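Local coordinates for putative exported protein (Bordetella pertussis, PDB 2DVZ) that probably serves as a periplasmic solute-binding receptor of a tricarboxylate-type transport system, holding glutamate in the cleft of a two-lobed binding-protein fold, at residues A[113-118]-A[241-246]; A[136-141]-A[166-171]; A[196-201]-A[277-282]. One frame throughout, in Å; residues are numbered along the deposited sequence.

Interaction 1 of 3, residues A[113-118]-A[241-246]; sequences ANTANV and VWYGLL. With GLU (glutamic acid), chain G.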
loop_
_atom_site.group_PDB
_atom_site.type_symbol
_atom_site.label_atom_id
_atom_site.label_comp_id
_atom_site.label_asym_id
_atom_site.label_seq_id
_atom_site.Cartn_x
_atom_site.Cartn_y
_atom_site.Cartn_z
ATOM N N ALA A 113 -7.205 4.663 5.663
ATOM C CA ALA A 113 -6.112 4.677 6.648
ATOM C C ALA A 113 -4.815 5.116 6.039
ATOM O O ALA A 113 -4.487 4.826 4.864
ATOM C CB ALA A 113 -5.943 3.312 7.293
ATOM N N ASN A 114 -4.058 5.811 6.865
ATOM C CA ASN A 114 -2.675 6.018 6.589
ATOM C C ASN A 114 -1.861 4.836 7.109
ATOM O O ASN A 114 -2.136 4.323 8.177
ATOM C CB ASN A 114 -2.260 7.346 7.181
ATOM C CG ASN A 114 -2.876 8.501 6.444
ATOM O OD1 ASN A 114 -2.540 8.773 5.285
ATOM N ND2 ASN A 114 -3.755 9.216 7.111
ATOM N N THR A 115 -0.855 4.407 6.350
ATOM C CA THR A 115 -0.172 3.133 6.582
ATOM C C THR A 115 1.348 3.226 6.465
ATOM O O THR A 115 1.888 3.871 5.536
ATOM C CB THR A 115 -0.719 2.066 5.641
ATOM O OG1 THR A 115 -2.129 1.975 5.829
ATOM C CG2 THR A 115 -0.145 0.732 5.917
ATOM N N ALA A 116 2.030 2.579 7.423
ATOM C CA ALA A 116 3.496 2.556 7.458
ATOM C C ALA A 116 4.017 1.574 6.443
ATOM O O ALA A 116 3.410 0.520 6.215
ATOM C CB ALA A 116 4.012 2.161 8.867
ATOM N N ASN A 117 5.138 1.934 5.830
ATOM C CA ASN A 117 5.945 0.979 5.090
ATOM C C ASN A 117 7.100 0.463 5.970
ATOM O O ASN A 117 7.385 1.019 7.047
ATOM C CB ASN A 117 6.443 1.576 3.776
ATOM C CG ASN A 117 5.363 1.685 2.712
ATOM O OD1 ASN A 117 5.598 2.265 1.639
ATOM N ND2 ASN A 117 4.193 1.127 2.977
ATOM N N VAL A 118 7.717 -0.626 5.538
ATOM C CA VAL A 118 8.709 -1.327 6.348
ATOM C C VAL A 118 9.732 -1.971 5.445
ATOM O O VAL A 118 9.363 -2.493 4.406
ATOM C CB VAL A 118 8.057 -2.403 7.285
ATOM C CG1 VAL A 118 7.327 -3.576 6.491
ATOM C CG2 VAL A 118 9.065 -2.903 8.369
ATOM N N VAL A 241 2.254 5.293 3.155
ATOM C CA VAL A 241 1.233 5.165 2.117
ATOM C C VAL A 241 -0.174 5.300 2.759
ATOM O O VAL A 241 -0.312 5.807 3.900
ATOM C CB VAL A 241 1.422 3.841 1.304
ATOM C CG1 VAL A 241 2.768 3.833 0.632
ATOM C CG2 VAL A 241 1.200 2.569 2.161
ATOM N N TRP A 242 -1.200 4.869 2.029
ATOM C CA TRP A 242 -2.585 4.924 2.481
ATOM C C TRP A 242 -3.434 4.005 1.615
ATOM O O TRP A 242 -2.993 3.562 0.539
ATOM C CB TRP A 242 -3.190 6.360 2.528
ATOM C CG TRP A 242 -2.859 7.333 1.360
ATOM C CD1 TRP A 242 -2.254 8.535 1.485
ATOM C CD2 TRP A 242 -3.138 7.167 -0.054
ATOM N NE1 TRP A 242 -2.137 9.142 0.263
ATOM C CE2 TRP A 242 -2.689 8.339 -0.703
ATOM C CE3 TRP A 242 -3.741 6.151 -0.827
ATOM C CZ2 TRP A 242 -2.758 8.521 -2.117
ATOM C CZ3 TRP A 242 -3.812 6.322 -2.260
ATOM C CH2 TRP A 242 -3.323 7.513 -2.873
ATOM N N TYR A 243 -4.621 3.698 2.133
ATOM C CA TYR A 243 -5.627 2.886 1.462
ATOM C C TYR A 243 -6.979 3.585 1.527
ATOM O O TYR A 243 -7.377 4.049 2.575
ATOM C CB TYR A 243 -5.699 1.477 2.105
ATOM C CG TYR A 243 -4.368 0.802 1.931
ATOM C CD1 TYR A 243 -4.091 0.068 0.759
ATOM C CD2 TYR A 243 -3.345 0.966 2.890
ATOM C CE1 TYR A 243 -2.835 -0.508 0.557
ATOM C CE2 TYR A 243 -2.093 0.366 2.712
ATOM C CZ TYR A 243 -1.835 -0.350 1.541
ATOM O OH TYR A 243 -0.593 -0.917 1.350
ATOM N N GLY A 244 -7.684 3.650 0.405
ATOM C CA GLY A 244 -8.974 4.316 0.388
ATOM C C GLY A 244 -9.960 3.735 -0.604
ATOM O O GLY A 244 -9.684 2.732 -1.268
ATOM N N LEU A 245 -11.114 4.392 -0.713
ATOM C CA LEU A 245 -12.210 3.866 -1.474
ATOM C C LEU A 245 -12.464 4.769 -2.683
ATOM O O LEU A 245 -12.475 5.976 -2.567
ATOM C CB LEU A 245 -13.449 3.702 -0.583
ATOM C CG LEU A 245 -14.624 2.899 -1.169
ATOM C CD1 LEU A 245 -14.316 1.400 -1.523
ATOM C CD2 LEU A 245 -15.763 2.974 -0.215
ATOM N N LEU A 246 -12.652 4.140 -3.839
ATOM C CA LEU A 246 -12.834 4.832 -5.118
ATOM C C LEU A 246 -14.097 4.329 -5.755
ATOM O O LEU A 246 -14.441 3.136 -5.658
ATOM C CB LEU A 246 -11.672 4.502 -6.068
ATOM C CG LEU A 246 -10.260 4.941 -5.630
ATOM C CD1 LEU A 246 -9.193 4.387 -6.602
ATOM C CD2 LEU A 246 -10.116 6.513 -5.401
HETATM N N GLU G . 2.094 -2.255 -2.904
HETATM C CA GLU G . 0.659 -2.003 -2.676
HETATM C C GLU G . 0.393 -0.571 -2.241
HETATM O O GLU G . -0.079 -0.255 -1.144
HETATM C CB GLU G . 0.067 -3.046 -1.733
HETATM C CG GLU G . 0.530 -4.472 -2.081
HETATM C CD GLU G . -0.463 -5.542 -1.732
HETATM O OE1 GLU G . -1.545 -5.167 -1.232
HETATM O OE2 GLU G . -0.184 -6.768 -1.983
HETATM O OXT GLU G . 0.612 0.337 -3.059
HETATM O O HOH W 1 0.150 8.334 4.564
#
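Val241 opens the ladder between two antiparallel strands as the hydrogen-bonded partner of Thr115. Its N-H meets Thr115 O at 2.8 Å, nearly along the C=O axis, whereas the returning bond from Thr115 N to Val241 O (2.9 Å) has its donor well above the carbonyl plane. Val241 O also accepts a hydrogen bond from a water that donates to Asn114 OD1 as well, which joins this carbonyl to a side chain of the facing strand. Both methyls of Val241 lie against the end of the Asn117 amide, CG1 3.4 Å from Asn117 OD1 and CG2 against ND2.

Trp242 comes next, in a non-hydrogen-bonded pair with Asn114. Its CG sits in the crowded position between backbone N and carbonyl carbon (chi1 41°), sending the indole away from Asn114 onto helix 288-307, where it packs edge-to-face with Phe291. Asn114 OD1 stays at the near edge of the indole, 3.8 Å from Trp242 CD1.

Tyr243 restores the hydrogen-bonded register with Ala113; Tyr243 N reaches Ala113 O at 3.0 Å and Ala113 N answers to Tyr243 O at 3.2 Å. On the face it shares with Val241 and Thr115, the phenol runs back past Thr115, which meets its edge at about a right angle, CB in the ring plane and OG1 3.3 Å from Tyr243 CD2; Thr115 OG1 is also hydrogen-bonded to Ser281. At the tip, Tyr243 OH makes a short but weak hydrogen bond of 2.6 Å to O of the alpha-carboxylate of bound glutamate. With four backbone bonds fixing the strand and Thr115 bordering the ring, the phenol is probably steadied so that its hydroxyl can donate to a carboxylate that is likely charged.

Interaction 2 of 3, residues A[136-141]-A[166-171]; sequences ELKKNP and TGTDIV. With CD (cadmium ion), chain E.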
loop_
_atom_site.group_PDB
_atom_site.type_symbol
_atom_site.label_atom_id
_atom_site.label_comp_id
_atom_site.label_asym_id
_atom_site.label_seq_id
_atom_site.Cartn_x
_atom_site.Cartn_y
_atom_site.Cartn_z
ATOM N N GLU A 136 26.454 -4.618 5.849
ATOM C CA GLU A 136 26.311 -5.924 5.164
ATOM C C GLU A 136 25.989 -5.807 3.645
ATOM O O GLU A 136 26.598 -6.503 2.819
ATOM C CB GLU A 136 25.253 -6.778 5.894
ATOM C CG GLU A 136 24.833 -8.114 5.236
ATOM C CD GLU A 136 25.947 -9.167 5.107
ATOM O OE1 GLU A 136 26.985 -9.079 5.814
ATOM O OE2 GLU A 136 25.783 -10.117 4.286
ATOM N N LEU A 137 25.051 -4.934 3.287
ATOM C CA LEU A 137 24.676 -4.740 1.867
ATOM C C LEU A 137 25.792 -4.091 1.053
ATOM O O LEU A 137 25.958 -4.402 -0.114
ATOM C CB LEU A 137 23.415 -3.871 1.746
ATOM C CG LEU A 137 22.091 -4.376 2.327
ATOM C CD1 LEU A 137 21.010 -3.353 2.014
ATOM C CD2 LEU A 137 21.698 -5.771 1.776
ATOM N N LYS A 138 26.561 -3.206 1.691
ATOM C CA LYS A 138 27.648 -2.503 1.046
ATOM C C LYS A 138 28.808 -3.426 0.747
ATOM O O LYS A 138 29.497 -3.241 -0.271
ATOM C CB LYS A 138 28.099 -1.291 1.866
ATOM C CG LYS A 138 27.179 -0.103 1.640
ATOM C CD LYS A 138 27.416 1.027 2.642
ATOM C CE LYS A 138 26.362 2.144 2.459
ATOM N NZ LYS A 138 26.509 3.205 3.523
ATOM N N LYS A 139 28.993 -4.424 1.622
ATOM C CA LYS A 139 30.038 -5.445 1.449
ATOM C C LYS A 139 29.681 -6.482 0.391
ATOM O O LYS A 139 30.524 -7.268 0.011
ATOM C CB LYS A 139 30.345 -6.137 2.778
ATOM C CG LYS A 139 31.205 -5.295 3.733
ATOM C CD LYS A 139 31.173 -5.816 5.129
ATOM C CE LYS A 139 31.899 -4.873 6.066
ATOM N NZ LYS A 139 33.308 -4.530 5.655
ATOM N N ASN A 140 28.437 -6.475 -0.092
ATOM C CA ASN A 140 27.963 -7.495 -0.986
ATOM C C ASN A 140 27.071 -6.902 -2.090
ATOM O O ASN A 140 25.943 -7.347 -2.248
ATOM C CB ASN A 140 27.180 -8.548 -0.193
ATOM C CG ASN A 140 28.034 -9.258 0.852
ATOM O OD1 ASN A 140 28.801 -10.157 0.509
ATOM N ND2 ASN A 140 27.890 -8.874 2.142
ATOM N N PRO A 141 27.576 -5.903 -2.858
ATOM C CA PRO A 141 26.700 -5.297 -3.872
ATOM C C PRO A 141 26.237 -6.336 -4.870
ATOM O O PRO A 141 27.045 -7.125 -5.359
ATOM C CB PRO A 141 27.609 -4.251 -4.571
ATOM C CG PRO A 141 29.012 -4.685 -4.239
ATOM C CD PRO A 141 28.923 -5.285 -2.871
ATOM N N THR A 166 20.947 5.136 -0.073
ATOM C CA THR A 166 21.889 4.474 0.816
ATOM C C THR A 166 23.108 4.036 0.030
ATOM O O THR A 166 24.081 3.643 0.617
ATOM C CB THR A 166 21.271 3.248 1.593
ATOM O OG1 THR A 166 20.844 2.246 0.659
ATOM C CG2 THR A 166 20.074 3.637 2.444
ATOM N N GLY A 167 23.092 4.107 -1.293
ATOM C CA GLY A 167 24.235 3.607 -2.051
ATOM C C GLY A 167 24.386 2.093 -1.919
ATOM O O GLY A 167 25.489 1.572 -1.700
ATOM N N THR A 168 23.268 1.381 -2.040
ATOM C CA THR A 168 23.296 -0.062 -2.022
ATOM C C THR A 168 22.813 -0.602 -3.359
ATOM O O THR A 168 22.267 0.154 -4.175
ATOM C CB THR A 168 22.513 -0.637 -0.815
ATOM O OG1 THR A 168 21.202 -0.087 -0.812
ATOM C CG2 THR A 168 23.223 -0.282 0.550
ATOM N N ASP A 169 23.059 -1.897 -3.591
ATOM C CA ASP A 169 22.761 -2.582 -4.853
ATOM C C ASP A 169 22.198 -3.914 -4.450
ATOM O O ASP A 169 22.884 -4.760 -3.889
ATOM C CB ASP A 169 24.036 -2.731 -5.706
ATOM C CG ASP A 169 23.862 -3.630 -6.945
ATOM O OD1 ASP A 169 22.799 -4.274 -7.161
ATOM O OD2 ASP A 169 24.836 -3.700 -7.729
ATOM N N ILE A 170 20.908 -4.067 -4.719
ATOM C CA ILE A 170 20.131 -5.209 -4.272
ATOM C C ILE A 170 19.172 -5.450 -5.391
ATOM O O ILE A 170 18.795 -4.498 -6.102
ATOM C CB ILE A 170 19.441 -5.005 -2.844
ATOM C CG1 ILE A 170 18.807 -3.621 -2.679
ATOM C CG2 ILE A 170 20.492 -4.994 -1.765
ATOM C CD1 ILE A 170 18.435 -3.241 -1.167
ATOM N N VAL A 171 18.826 -6.719 -5.589
ATOM C CA VAL A 171 18.126 -7.140 -6.792
ATOM C C VAL A 171 16.632 -7.284 -6.572
ATOM O O VAL A 171 16.183 -8.044 -5.716
ATOM C CB VAL A 171 18.722 -8.455 -7.417
ATOM C CG1 VAL A 171 17.925 -8.857 -8.669
ATOM C CG2 VAL A 171 20.195 -8.250 -7.775
HETATM CD CD CD E . 28.921 -10.277 6.064
HETATM O O HOH W 2 28.010 -11.857 4.737
HETATM O O HOH W 3 25.410 -2.778 -2.019
HETATM O O HOH W 4 24.539 5.042 3.389
HETATM O O HOH W 5 23.376 -6.690 -2.192
HETATM O O HOH W 6 30.178 -8.373 7.642
HETATM O O HOH W 7 28.409 -11.797 7.977
#
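Leu137 O, near the C-terminal end of helix 130-138, is gripped by two donors: Asn140 N at 3.2 Å and a water at 2.6 Å. The same water accepts the N-H of Asp169, so it ties the end of the helix to the facing loop. A second water bridges differently, donating to both Asn140 O and Asp169 O. The Asn140 side chain folds back over the turn, and its ND2 donates to Glu136 O at 2.8 Å, in the carbonyl plane.

Both segments run from the end of a helix into the connection to the next strand. Residues 136-141 lead from helix 130-138 toward strand 145-148; residues 166-171 leave helix 154-166 for strand 171-174, which lies parallel to strand 145-148. The contact thus closes one end of a beta-alpha-beta unit. Gly167, with positive phi, ends the helical conformation and swings the chain past Lys138.

Beside the water bridges the packing is largely apolar. Leu137 is directed toward the loop: CD2 meets Ile170 CG2 at 3.8 Å, CD1 lies between Thr168 CG2 and Ile170 CD1, and CB rests on Thr168 CG2. Thr168 can offer that methyl because its OG1 occupies the crowded position (chi1 53°), turned to donate to Thr166 OG1 at 2.8 Å; Thr166 OG1 is bonded to Phe162 O, a turn earlier in helix 154-166. Pro141 CB lies 4.0 Å from Asp169 CB. Lys138 stretches along the outer side, laying CE 3.3 Å from Thr166 O, with a water linking NZ to that carbonyl. On the far side of the helix, Glu136 bends at chi2 and binds a cadmium ion through OE1 at 2.3 Å; three waters also bind the metal, one of them donating to Glu136 OE2.

Interaction 3 of 3, residues A[196-201]-A[277-282]; sequences NLPSSM and DDQGSA. With GLU (glutamic acid), chain G.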
loop_
_atom_site.group_PDB
_atom_site.type_symbol
_atom_site.label_atom_id
_atom_site.label_comp_id
_atom_site.label_asym_id
_atom_site.label_seq_id
_atom_site.Cartn_x
_atom_site.Cartn_y
_atom_site.Cartn_z
ATOM N N ASN A 196 4.394 -2.803 2.824
ATOM C CA ASN A 196 3.502 -2.001 3.614
ATOM C C ASN A 196 3.364 -2.827 4.859
ATOM O O ASN A 196 3.252 -4.047 4.798
ATOM C CB ASN A 196 2.126 -1.808 2.922
ATOM C CG ASN A 196 2.228 -1.652 1.363
ATOM O OD1 ASN A 196 1.777 -2.531 0.625
ATOM N ND2 ASN A 196 2.810 -0.563 0.889
ATOM N N LEU A 197 3.374 -2.160 6.002
ATOM C CA LEU A 197 3.514 -2.840 7.292
ATOM C C LEU A 197 2.460 -3.925 7.623
ATOM O O LEU A 197 2.843 -5.008 8.048
ATOM C CB LEU A 197 3.762 -1.802 8.423
ATOM C CG LEU A 197 4.106 -2.270 9.860
ATOM C CD1 LEU A 197 5.191 -3.430 9.932
ATOM C CD2 LEU A 197 4.484 -1.062 10.705
ATOM N N PRO A 198 1.147 -3.660 7.426
ATOM C CA PRO A 198 0.147 -4.676 7.810
ATOM C C PRO A 198 0.361 -6.149 7.387
ATOM O O PRO A 198 0.020 -7.034 8.178
ATOM C CB PRO A 198 -1.169 -4.108 7.260
ATOM C CG PRO A 198 -0.925 -2.638 7.292
ATOM C CD PRO A 198 0.488 -2.439 6.917
ATOM N N SER A 199 0.857 -6.417 6.173
ATOM C CA SER A 199 1.054 -7.810 5.709
ATOM C C SER A 199 2.298 -8.474 6.306
ATOM O O SER A 199 2.349 -9.705 6.453
ATOM C CB SER A 199 1.098 -7.927 4.166
ATOM O OG SER A 199 1.726 -6.804 3.583
ATOM N N SER A 200 3.306 -7.667 6.627
ATOM C CA SER A 200 4.498 -8.180 7.248
ATOM C C SER A 200 4.328 -8.237 8.758
ATOM O O SER A 200 5.012 -8.996 9.412
ATOM C CB SER A 200 5.696 -7.294 6.867
ATOM O OG SER A 200 6.094 -7.518 5.507
HETATM N N MSE A 201 3.432 -7.425 9.313
HETATM C CA MSE A 201 3.241 -7.347 10.776
HETATM C C MSE A 201 3.121 -8.668 11.539
HETATM O O MSE A 201 3.830 -8.815 12.535
HETATM C CB MSE A 201 2.128 -6.365 11.203
HETATM C CG MSE A 201 2.045 -6.180 12.738
HETATM SE SE MSE A 201 3.699 -5.280 13.482
HETATM C CE MSE A 201 3.161 -3.403 13.294
ATOM N N ASP A 277 -4.462 0.048 14.400
ATOM C CA ASP A 277 -3.382 0.298 15.328
ATOM C C ASP A 277 -2.372 -0.854 15.380
ATOM O O ASP A 277 -1.155 -0.628 15.235
ATOM C CB ASP A 277 -3.943 0.596 16.702
ATOM C CG ASP A 277 -2.940 1.313 17.588
ATOM O OD1 ASP A 277 -2.443 2.383 17.159
ATOM O OD2 ASP A 277 -2.643 0.828 18.718
ATOM N N ASP A 278 -2.870 -2.072 15.569
ATOM C CA ASP A 278 -2.003 -3.245 15.688
ATOM C C ASP A 278 -1.216 -3.597 14.428
ATOM O O ASP A 278 -0.136 -4.183 14.541
ATOM C CB ASP A 278 -2.777 -4.484 16.160
ATOM C CG ASP A 278 -3.251 -4.383 17.632
ATOM O OD1 ASP A 278 -2.975 -3.369 18.337
ATOM O OD2 ASP A 278 -3.899 -5.352 18.066
ATOM N N GLN A 279 -1.750 -3.253 13.256
ATOM C CA GLN A 279 -1.130 -3.623 11.981
ATOM C C GLN A 279 -0.130 -2.581 11.489
ATOM O O GLN A 279 0.655 -2.876 10.598
ATOM C CB GLN A 279 -2.175 -3.827 10.873
ATOM C CG GLN A 279 -2.769 -2.554 10.403
ATOM C CD GLN A 279 -3.854 -2.706 9.352
ATOM O OE1 GLN A 279 -4.659 -3.670 9.350
ATOM N NE2 GLN A 279 -3.920 -1.708 8.470
ATOM N N GLY A 280 -0.182 -1.366 12.041
ATOM C CA GLY A 280 0.734 -0.321 11.627
ATOM C C GLY A 280 0.089 0.741 10.757
ATOM O O GLY A 280 0.761 1.291 9.905
ATOM N N SER A 281 -1.222 0.970 10.951
ATOM C CA SER A 281 -2.000 2.003 10.283
ATOM C C SER A 281 -2.694 2.943 11.288
ATOM O O SER A 281 -2.694 2.734 12.497
ATOM C CB SER A 281 -3.098 1.397 9.391
ATOM O OG SER A 281 -2.616 0.441 8.496
ATOM N N ALA A 282 -3.314 3.975 10.750
ATOM C CA ALA A 282 -4.069 4.907 11.528
ATOM C C ALA A 282 -5.262 5.339 10.693
ATOM O O ALA A 282 -5.095 5.696 9.519
ATOM C CB ALA A 282 -3.200 6.125 11.863
HETATM N N GLU G . 2.094 -2.255 -2.904
HETATM C CA GLU G . 0.659 -2.003 -2.676
HETATM C C GLU G . 0.393 -0.571 -2.241
HETATM O O GLU G . -0.079 -0.255 -1.144
HETATM C CB GLU G . 0.067 -3.046 -1.733
HETATM C CG GLU G . 0.530 -4.472 -2.081
HETATM C CD GLU G . -0.463 -5.542 -1.732
HETATM O OE1 GLU G . -1.545 -5.167 -1.232
HETATM O OE2 GLU G . -0.184 -6.768 -1.983
HETATM O OXT GLU G . 0.612 0.337 -3.059
#
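Helix 270-279 closes in a Schellman motif at Gly280, whose positive phi (106°) turns the chain into strand 281-283 and sets the last carbonyls of the helix against the opening turn of helix 197-205. Gln279 O comes within 3.3 Å of Pro198 N, an imide nitrogen with no hydrogen to share, and makes a CA-H...O contact with Pro198 CA instead. A carbonyl oxygen placed at the N-terminal end of a helix may still be favoured electrostatically.

Gln279 carries the side-chain part. CG takes the crowded position between backbone N and carbonyl carbon (chi1 73°), and the chain then extends obliquely across the pyrrolidine ring, so that CB, CG and CD all touch it. At the end of this chain Gln279 NE2 lies 3.4 Å from Pro198 CG and donates a short, fairly straight bond of 2.5 Å to Ser281 OG, which lies close to the amide plane. That bond holds the amide alongside the proline; Ser281 OG, also hydrogen-bonded to Thr115 OG1, itself comes against Pro198 CG.

Leu197 and Met201, one helical turn apart, reach the neighbouring turn from the same helix. Leu197 CD2 stands 3.9 Å from Gly280 CA, just where a beta-carbon would clash, so the absence of a side chain lets the two backbones approach. Met201, modelled as selenomethionine, leaves with CG anti to the backbone N (chi1 -174°) and bends twice, bringing CE to 3.6 Å from Asp278 O and CG to 3.5 Å from the same oxygen.

Around this junction, Leu197 and Gly280 both bond through their backbones to Ala116 of strand 106-121, Gln279 also packs on helix 32-48, and Asn196, just before the helix, belongs to the glutamate pocket.

How the interactions relate
Interactions 1 and 3 are neighbours, their centres about 10 Å apart, and both adjoin strand 106-121, which supplies one segment of interaction 1 and pairs with strand 281-283 of interaction 3. Along the chain their segments alternate, so the two contacts cross in sequence, and both border the bound glutamate, through Tyr243 and Asn196. Interaction 2 lies apart, its centre about 28 Å from that of interaction 1 and about 27 Å from that of interaction 3; both its segments fall between those of interaction 1. It ties together turns at the periphery, away from the pocket, whereas the other two build the sheet-and-helix framework beside the ligand, consistent with a two-lobed binding protein.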